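Local atomic coordinates of putative membrane anchored protein (Corynebacterium diphtheriae, PDB entry 3LSO), a protein that is of unknown function but is probably held at the bacterial cell membrane and has an all-beta, probably extracellular region of several domains. Residues G99-L104 and Q145-G150; T263-D268 and A275-T280. All coordinates share one frame; numbering follows the deposited sequence.

In the fold
Contact 1 (99-104 with 145-150) and contact 2 (263-268 with 275-280) lie in series along an elongated, helix-free chain, the first closing before the second opens. Their centres are about 23 Å apart and their nearest atoms about 7 Å, so they do not touch. Contact 1 belongs to the DIP2116-like N-terminal domain, of the E-set clan, and joins the short strand 102-104 to the end of strand 132-146. Contact 2 lies in a separate mixed sheet, at the loop end of the hairpin 258-267/278-285. Both are antiparallel pairings that run out into loops, where a side chain, Asn-101 or Asp-277, takes over the bridging. They belong to separate beta regions, consistent with an extended surface protein of several domains.

Contact 1: residues G99-L104 and Q145-G150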
loop_
_atom_site.group_PDB
_atom_site.type_symbol
_atom_site.label_atom_id
_atom_site.label_comp_id
_atom_site.label_asym_id
_atom_site.label_seq_id
_atom_site.Cartn_x
_atom_site.Cartn_y
_atom_site.Cartn_z
ATOM N N GLY B 99 2.511 -10.714 27.397
ATOM C CA GLY B 99 1.206 -10.130 27.130
ATOM C C GLY B 99 0.302 -11.090 26.384
ATOM O O GLY B 99 0.730 -12.152 25.933
ATOM N N LYS B 100 -0.957 -10.709 26.239
ATOM C CA LYS B 100 -1.973 -11.637 25.739
ATOM C C LYS B 100 -2.181 -11.623 24.219
ATOM O O LYS B 100 -3.158 -12.177 23.738
ATOM C CB LYS B 100 -3.305 -11.432 26.502
ATOM C CG LYS B 100 -3.352 -12.173 27.861
ATOM C CD LYS B 100 -4.165 -11.442 28.933
ATOM C CE LYS B 100 -3.644 -11.784 30.346
ATOM N NZ LYS B 100 -4.439 -11.151 31.442
ATOM N N ASN B 101 -1.243 -11.035 23.472
ATOM C CA ASN B 101 -1.394 -10.829 22.019
ATOM C C ASN B 101 -0.590 -11.828 21.165
ATOM O O ASN B 101 -0.343 -11.607 19.969
ATOM C CB ASN B 101 -1.003 -9.380 21.695
ATOM C CG ASN B 101 -1.338 -8.955 20.260
ATOM O OD1 ASN B 101 -2.215 -9.522 19.587
ATOM N ND2 ASN B 101 -0.635 -7.921 19.796
ATOM N N VAL B 102 -0.202 -12.940 21.776
ATOM C CA VAL B 102 0.724 -13.868 21.138
ATOM C C VAL B 102 0.433 -15.331 21.523
ATOM O O VAL B 102 -0.042 -15.615 22.628
ATOM C CB VAL B 102 2.178 -13.492 21.504
ATOM C CG1 VAL B 102 2.563 -14.140 22.797
ATOM C CG2 VAL B 102 3.148 -13.894 20.424
ATOM N N LYS B 103 0.707 -16.242 20.591
ATOM C CA LYS B 103 0.615 -17.677 20.840
ATOM C C LYS B 103 1.809 -18.420 20.191
ATOM O O LYS B 103 2.465 -17.893 19.282
ATOM C CB LYS B 103 -0.744 -18.231 20.375
ATOM C CG LYS B 103 -0.864 -18.473 18.883
ATOM C CD LYS B 103 -2.294 -18.802 18.478
ATOM C CE LYS B 103 -2.339 -19.601 17.166
ATOM N NZ LYS B 103 -3.554 -19.287 16.357
ATOM N N LEU B 104 2.095 -19.628 20.678
ATOM C CA LEU B 104 3.155 -20.480 20.122
ATOM C C LEU B 104 2.760 -21.056 18.772
ATOM O O LEU B 104 1.612 -21.453 18.572
ATOM C CB LEU B 104 3.465 -21.630 21.084
ATOM C CG LEU B 104 3.830 -21.207 22.507
ATOM C CD1 LEU B 104 3.543 -22.291 23.546
ATOM C CD2 LEU B 104 5.275 -20.809 22.555
ATOM N N GLN B 145 3.525 -16.537 16.809
ATOM C CA GLN B 145 2.810 -15.626 15.926
ATOM C C GLN B 145 1.946 -14.664 16.743
ATOM O O GLN B 145 1.452 -15.017 17.820
ATOM C CB GLN B 145 1.993 -16.378 14.870
ATOM C CG GLN B 145 1.079 -17.463 15.412
ATOM C CD GLN B 145 0.245 -18.117 14.316
ATOM O OE1 GLN B 145 0.781 -18.802 13.439
ATOM N NE2 GLN B 145 -1.075 -17.913 14.367
ATOM N N ALA B 146 1.792 -13.442 16.239
ATOM C CA ALA B 146 0.936 -12.457 16.877
ATOM C C ALA B 146 -0.496 -12.639 16.393
ATOM O O ALA B 146 -0.722 -13.065 15.261
ATOM C CB ALA B 146 1.421 -11.090 16.579
ATOM N N LEU B 147 -1.461 -12.324 17.253
ATOM C CA LEU B 147 -2.856 -12.660 16.982
ATOM C C LEU B 147 -3.544 -11.577 16.187
ATOM O O LEU B 147 -4.153 -11.852 15.148
ATOM C CB LEU B 147 -3.622 -12.908 18.280
ATOM C CG LEU B 147 -2.951 -13.768 19.352
ATOM C CD1 LEU B 147 -3.879 -13.961 20.536
ATOM C CD2 LEU B 147 -2.522 -15.091 18.785
ATOM N N THR B 148 -3.448 -10.345 16.686
ATOM C CA THR B 148 -4.033 -9.170 16.029
ATOM C C THR B 148 -3.019 -8.029 16.034
ATOM O O THR B 148 -2.136 -7.983 16.900
ATOM C CB THR B 148 -5.331 -8.713 16.734
ATOM O OG1 THR B 148 -5.083 -8.524 18.131
ATOM C CG2 THR B 148 -6.444 -9.750 16.560
ATOM N N GLU B 149 -3.149 -7.121 15.071
ATOM C CA GLU B 149 -2.203 -6.010 14.881
ATOM C C GLU B 149 -1.962 -5.185 16.149
ATOM O O GLU B 149 -2.811 -5.135 17.038
ATOM C CB GLU B 149 -2.673 -5.088 13.740
ATOM C CG GLU B 149 -3.901 -4.229 14.080
ATOM C CD GLU B 149 -4.331 -3.283 12.955
ATOM O OE1 GLU B 149 -3.844 -3.420 11.809
ATOM O OE2 GLU B 149 -5.171 -2.386 13.221
ATOM N N GLY B 150 -0.806 -4.537 16.225
ATOM C CA GLY B 150 -0.470 -3.728 17.388
ATOM C C GLY B 150 0.984 -3.787 17.817
ATOM O O GLY B 150 1.897 -3.610 17.004
#
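Asn-101 holds the turn after strand 132-146 through its side-chain amide, which meets the backbone of Thr-148 with both ends. Asn-101 OD1 accepts from Thr-148 N at 3.3 Å, in the carbonyl plane and nearly straight (166°), while Asn-101 ND2 donates a hydrogen bond to Thr-148 O, also at 3.3 Å, with that oxygen lying in the amide plane. The paired bonds fix the flip of the amide; Thr-148 OG1 adds a weak bond to OD1. CG stands anti to the backbone N (chi1 -170°), which swings the amide across to the other segment. Asn-101 O accepts from Leu-147 N at 3.0 Å, with the donor well above the carbonyl plane. Regular antiparallel pairing follows. Val-102 and Ala-146 form a non-hydrogen-bonded pair, and Lys-103 and Gln-145 a hydrogen-bonded one, its two N-to-O bonds (3.1 Å for Lys-103 N to Gln-145 O) lying almost along the C=O axes. On the face of this last pair the two long side chains run side by side, both with CG in the crowded position between backbone N and carbonyl carbon. Their amine and amide ends come close, but as two donors they do not bond. Leu-147 crosses the lysine obliquely, its CD2 resting on the aliphatic stem 3.7 Å from Lys-103 CD, while its CD1 reaches Lys-100 O. On the other face Val-102 packs against Leu-144 and, together with Leu-104, against Leu-113 of strand 111-114. Ala-146 is also backbone-bonded to Gly-62 and Gly-150 to Val-189. Within the E-set-like N-terminal domain, the contact thus lies where strand 132-146 ends and strand 150-167 begins, with the short strand 102-104 paired along the former.

Contact 2: residues T263-D268 and A275-T280; sequences TARFID and APDGET
Arg-265 and Asp-277 form a side-on, two-pronged salt bridge just beyond the last regular strand pair. Arg-265 NE donates to Asp-277 OD1 at 2.8 Å and Arg-265 NH2 to Asp-277 OD2 at 2.6 Å, each carboxylate oxygen using its syn lone pair. The arginine leaves the backbone extended, CG anti to the backbone N, then bends at chi3 (-71°), which turns the guanidinium edge to the acid; Asp-277 comes to meet it with CG anti to its carbonyl carbon. Guanidinium and carboxylate planes are inclined by 33°, so the fit is bidentate without being flat. NH1 is taken by Pro-462 O, and the two partners together fix the rotation of the group. Farther along the hairpin, Thr-263 sets OG1 beside its own backbone N (chi1 -55°) and donates to Glu-279 OE2 at 2.8 Å, reaching it from above the carboxylate plane. The same oxygen also bonds His-233 NE2, a second partner likely to favour the charged carboxylate. Thr-263 CG2, anti to its backbone N, rests against Asp-277 CB at 3.9 Å. Between these side chains, Ala-264 and Gly-278 make a hydrogen-bonded backbone pair, Ala-264 N to Gly-278 O being 2.8 Å. Toward the loop the segments separate, and a water spans the gap, donating to Phe-266 O and accepting from Ala-275 N. Strands 258-267 and 278-285 are consecutive, antiparallel, joined by one loop and adjacent within a mixed sheet, which makes them a beta hairpin.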
loop_
_atom_site.group_PDB
_atom_site.type_symbol
_atom_site.label_atom_id
_atom_site.label_comp_id
_atom_site.label_asym_id
_atom_site.label_seq_id
_atom_site.Cartn_x
_atom_site.Cartn_y
_atom_site.Cartn_z
ATOM N N THR B 263 -14.568 -1.800 -4.822
ATOM C CA THR B 263 -14.366 -2.447 -3.541
ATOM C C THR B 263 -14.450 -3.943 -3.751
ATOM O O THR B 263 -15.310 -4.420 -4.516
ATOM C CB THR B 263 -15.384 -1.961 -2.507
ATOM O OG1 THR B 263 -15.321 -0.525 -2.431
ATOM C CG2 THR B 263 -15.066 -2.537 -1.138
ATOM N N ALA B 264 -13.526 -4.670 -3.122
ATOM C CA ALA B 264 -13.508 -6.131 -3.148
ATOM C C ALA B 264 -13.674 -6.610 -1.726
ATOM O O ALA B 264 -13.028 -6.076 -0.801
ATOM C CB ALA B 264 -12.205 -6.649 -3.718
ATOM N N ARG B 265 -14.537 -7.612 -1.556
ATOM C CA ARG B 265 -14.898 -8.120 -0.240
ATOM C C ARG B 265 -14.874 -9.635 -0.264
ATOM O O ARG B 265 -15.506 -10.258 -1.119
ATOM C CB ARG B 265 -16.287 -7.626 0.154
ATOM C CG ARG B 265 -16.884 -8.386 1.318
ATOM C CD ARG B 265 -18.076 -7.686 1.929
ATOM N NE ARG B 265 -17.663 -6.496 2.655
ATOM C CZ ARG B 265 -18.501 -5.596 3.155
ATOM N NH1 ARG B 265 -19.809 -5.760 3.022
ATOM N NH2 ARG B 265 -18.033 -4.530 3.789
ATOM N N PHE B 266 -14.139 -10.225 0.674
ATOM C CA PHE B 266 -14.053 -11.686 0.791
ATOM C C PHE B 266 -15.265 -12.278 1.523
ATOM O O PHE B 266 -15.640 -11.820 2.605
ATOM C CB PHE B 266 -12.734 -12.111 1.453
ATOM C CG PHE B 266 -12.468 -13.588 1.398
ATOM C CD1 PHE B 266 -12.161 -14.213 0.191
ATOM C CD2 PHE B 266 -12.510 -14.362 2.559
ATOM C CE1 PHE B 266 -11.907 -15.597 0.137
ATOM C CE2 PHE B 266 -12.252 -15.746 2.519
ATOM C CZ PHE B 266 -11.949 -16.363 1.305
ATOM N N ILE B 267 -15.882 -13.277 0.885
ATOM C CA ILE B 267 -16.959 -14.082 1.472
ATOM C C ILE B 267 -16.402 -15.450 1.833
ATOM O O ILE B 267 -15.700 -16.073 1.040
ATOM C CB ILE B 267 -18.176 -14.255 0.506
ATOM C CG1 ILE B 267 -18.847 -12.904 0.193
ATOM C CG2 ILE B 267 -19.200 -15.248 1.071
ATOM C CD1 ILE B 267 -19.552 -12.216 1.399
ATOM N N ASP B 268 -16.731 -15.904 3.035
ATOM C CA ASP B 268 -16.230 -17.164 3.580
ATOM C C ASP B 268 -17.022 -18.377 3.084
ATOM O O ASP B 268 -18.179 -18.245 2.676
ATOM C CB ASP B 268 -16.356 -17.110 5.093
ATOM C CG ASP B 268 -15.126 -17.579 5.782
ATOM O OD1 ASP B 268 -14.138 -17.860 5.070
ATOM O OD2 ASP B 268 -15.138 -17.658 7.033
ATOM N N ALA B 275 -11.895 -10.718 6.613
ATOM C CA ALA B 275 -10.839 -9.804 6.194
ATOM C C ALA B 275 -11.330 -8.365 5.942
ATOM O O ALA B 275 -12.512 -8.125 5.683
ATOM C CB ALA B 275 -10.117 -10.357 4.974
ATOM N N PRO B 276 -10.422 -7.391 6.057
ATOM C CA PRO B 276 -10.838 -6.071 5.662
ATOM C C PRO B 276 -11.063 -6.054 4.157
ATOM O O PRO B 276 -10.449 -6.851 3.437
ATOM C CB PRO B 276 -9.628 -5.218 6.027
ATOM C CG PRO B 276 -8.972 -5.970 7.111
ATOM C CD PRO B 276 -9.087 -7.370 6.675
ATOM N N ASP B 277 -11.952 -5.168 3.708
ATOM C CA ASP B 277 -12.200 -4.951 2.288
ATOM C C ASP B 277 -11.014 -4.234 1.647
ATOM O O ASP B 277 -10.358 -3.406 2.278
ATOM C CB ASP B 277 -13.449 -4.081 2.081
ATOM C CG ASP B 277 -14.749 -4.717 2.626
ATOM O OD1 ASP B 277 -14.968 -5.951 2.474
ATOM O OD2 ASP B 277 -15.573 -3.950 3.187
ATOM N N GLY B 278 -10.749 -4.549 0.385
ATOM C CA GLY B 278 -9.805 -3.765 -0.412
ATOM C C GLY B 278 -10.520 -2.756 -1.294
ATOM O O GLY B 278 -11.536 -3.092 -1.884
ATOM N N GLU B 279 -10.008 -1.524 -1.371
ATOM C CA GLU B 279 -10.577 -0.507 -2.258
ATOM C C GLU B 279 -9.548 0.084 -3.166
ATOM O O GLU B 279 -8.402 0.251 -2.777
ATOM C CB GLU B 279 -11.267 0.632 -1.480
ATOM C CG GLU B 279 -12.773 0.465 -1.410
ATOM C CD GLU B 279 -13.551 1.648 -0.838
ATOM O OE1 GLU B 279 -13.060 2.810 -0.761
ATOM O OE2 GLU B 279 -14.713 1.393 -0.467
ATOM N N THR B 280 -9.965 0.423 -4.377
ATOM C CA THR B 280 -9.163 1.293 -5.246
ATOM C C THR B 280 -10.077 2.286 -6.014
ATOM O O THR B 280 -11.311 2.155 -5.988
ATOM C CB THR B 280 -8.215 0.456 -6.169
ATOM O OG1 THR B 280 -7.084 1.240 -6.560
ATOM C CG2 THR B 280 -8.925 -0.024 -7.407
HETATM O O HOH W 1 -13.608 -10.730 4.447
#